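Local coordinates for putative cyclohexadienyl dehydrogenase and ADH prephenate dehydrogenase (Rhizobium meliloti, PDB 4WJI), which probably catalyses the NAD(P)-dependent oxidative decarboxylation of prephenate to 4-hydroxyphenylpyruvate on the route to tyrosine, and binds NADP and tyrosine, at residues A[91-96]-A[155-160]. Residues are numbered along the deposited sequence; the frame is centred on the assembly and turned at random.
Sequences GAIVTD and EEAVAR
Ile93 and Ala157 make a small, buried apolar contact where the first turn of helix 155-167 lies over one face of the central sheet, at the start of strand 93-96. The CG1-CD1 branch of Ile93 does the touching: Ile93 CD1 sits 3.9 Å from Ala157 CA, and Ile93 CG1 lies 4.0 Å from Ala157 CB; the contact reaches past the methyl to the helix backbone at Ala157 CA. The CA atoms of the two residues are 6.6 Å apart. CG1 stands anti to the carbonyl carbon (chi1 -60°) and the chain runs on extended (chi2 170°), which carries CD1 straight out to the helix. One turn further along, the aliphatic part of Arg160 closes the side of this patch, its CD 4.2 Å from Ile93 CD1, while NH2 is hydrogen-bonded to the carbonyl of Gln3. All of this belongs to the Rossmann-type nucleotide-binding domain, away from the NADP and tyrosine pockets. Strand 93-96 runs parallel between strands 67-70 and 117-123; from these neighbours Leu67 packs on Ile93 and His117 meets Ala157. At the helix start, Asp154 OD1 accepts a hydrogen bond from the backbone N of Ala157.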
# COMPACT_ATOMS: atom_id res chain seq x y z
N GLY A 91 -24.82 -32.35 -14.99
CA GLY A 91 -23.77 -32.60 -13.99
C GLY A 91 -22.53 -31.71 -14.13
O GLY A 91 -21.59 -31.85 -13.36
N ALA A 92 -22.52 -30.81 -15.13
CA ALA A 92 -21.44 -29.81 -15.22
C ALA A 92 -21.39 -29.00 -13.92
O ALA A 92 -22.43 -28.71 -13.31
CB ALA A 92 -21.64 -28.88 -16.43
N ILE A 93 -20.18 -28.61 -13.53
CA ILE A 93 -19.99 -27.68 -12.42
C ILE A 93 -19.64 -26.32 -13.02
O ILE A 93 -18.72 -26.20 -13.82
CB ILE A 93 -18.87 -28.12 -11.46
CG1 ILE A 93 -19.17 -29.49 -10.86
CG2 ILE A 93 -18.71 -27.09 -10.35
CD1 ILE A 93 -18.02 -30.11 -10.10
N VAL A 94 -20.43 -25.30 -12.64
CA VAL A 94 -20.19 -23.94 -13.04
C VAL A 94 -19.72 -23.16 -11.84
O VAL A 94 -20.36 -23.18 -10.79
CB VAL A 94 -21.45 -23.26 -13.63
CG1 VAL A 94 -21.17 -21.81 -13.98
CG2 VAL A 94 -21.89 -23.97 -14.87
N THR A 95 -18.57 -22.48 -11.99
CA THR A 95 -18.02 -21.66 -10.90
C THR A 95 -17.57 -20.32 -11.49
O THR A 95 -17.56 -20.10 -12.69
CB THR A 95 -16.84 -22.39 -10.16
OG1 THR A 95 -16.52 -21.67 -8.97
CG2 THR A 95 -15.62 -22.50 -11.03
N ASP A 96 -17.29 -19.42 -10.61
CA ASP A 96 -16.80 -18.13 -10.98
C ASP A 96 -15.73 -17.71 -10.01
O ASP A 96 -15.33 -18.42 -9.04
CB ASP A 96 -17.94 -17.11 -10.99
CG ASP A 96 -18.23 -16.57 -9.60
OD1 ASP A 96 -18.47 -17.41 -8.72
OD2 ASP A 96 -18.20 -15.30 -9.36
N GLU A 155 -22.96 -31.77 -2.58
CA GLU A 155 -21.77 -31.69 -1.73
C GLU A 155 -20.57 -32.28 -2.42
O GLU A 155 -19.42 -31.90 -2.12
CB GLU A 155 -22.00 -32.29 -0.31
CG GLU A 155 -22.92 -31.43 0.59
CD GLU A 155 -22.38 -30.06 1.02
OE1 GLU A 155 -21.14 -29.88 1.18
OE2 GLU A 155 -23.21 -29.14 1.23
N GLU A 156 -20.80 -33.17 -3.38
CA GLU A 156 -19.68 -33.72 -4.14
C GLU A 156 -19.11 -32.67 -5.09
O GLU A 156 -17.89 -32.58 -5.23
CB GLU A 156 -20.05 -34.99 -4.89
CG GLU A 156 -18.84 -35.83 -5.30
CD GLU A 156 -18.56 -35.81 -6.78
OE1 GLU A 156 -19.39 -35.27 -7.54
OE2 GLU A 156 -17.50 -36.36 -7.18
N ALA A 157 -19.96 -31.87 -5.70
CA ALA A 157 -19.52 -30.75 -6.54
C ALA A 157 -18.66 -29.76 -5.71
O ALA A 157 -17.58 -29.33 -6.14
CB ALA A 157 -20.72 -30.07 -7.21
N VAL A 158 -19.12 -29.44 -4.51
CA VAL A 158 -18.39 -28.51 -3.64
C VAL A 158 -17.02 -29.14 -3.31
O VAL A 158 -16.01 -28.48 -3.38
CB VAL A 158 -19.18 -28.14 -2.36
CG1 VAL A 158 -18.38 -27.21 -1.53
CG2 VAL A 158 -20.51 -27.50 -2.71
N ALA A 159 -16.98 -30.40 -2.94
CA ALA A 159 -15.73 -31.09 -2.64
C ALA A 159 -14.78 -31.11 -3.81
O ALA A 159 -13.57 -30.96 -3.62
CB ALA A 159 -16.01 -32.52 -2.19
N ARG A 160 -15.28 -31.30 -5.03
CA ARG A 160 -14.37 -31.27 -6.19
C ARG A 160 -13.76 -29.88 -6.42
O ARG A 160 -12.59 -29.77 -6.80
CB ARG A 160 -15.07 -31.74 -7.46
CG ARG A 160 -15.43 -33.22 -7.45
CD ARG A 160 -16.11 -33.62 -8.75
NE ARG A 160 -15.15 -33.77 -9.85
CZ ARG A 160 -15.51 -34.04 -11.12
NH1 ARG A 160 -16.79 -34.04 -11.44
NH2 ARG A 160 -14.58 -34.24 -12.06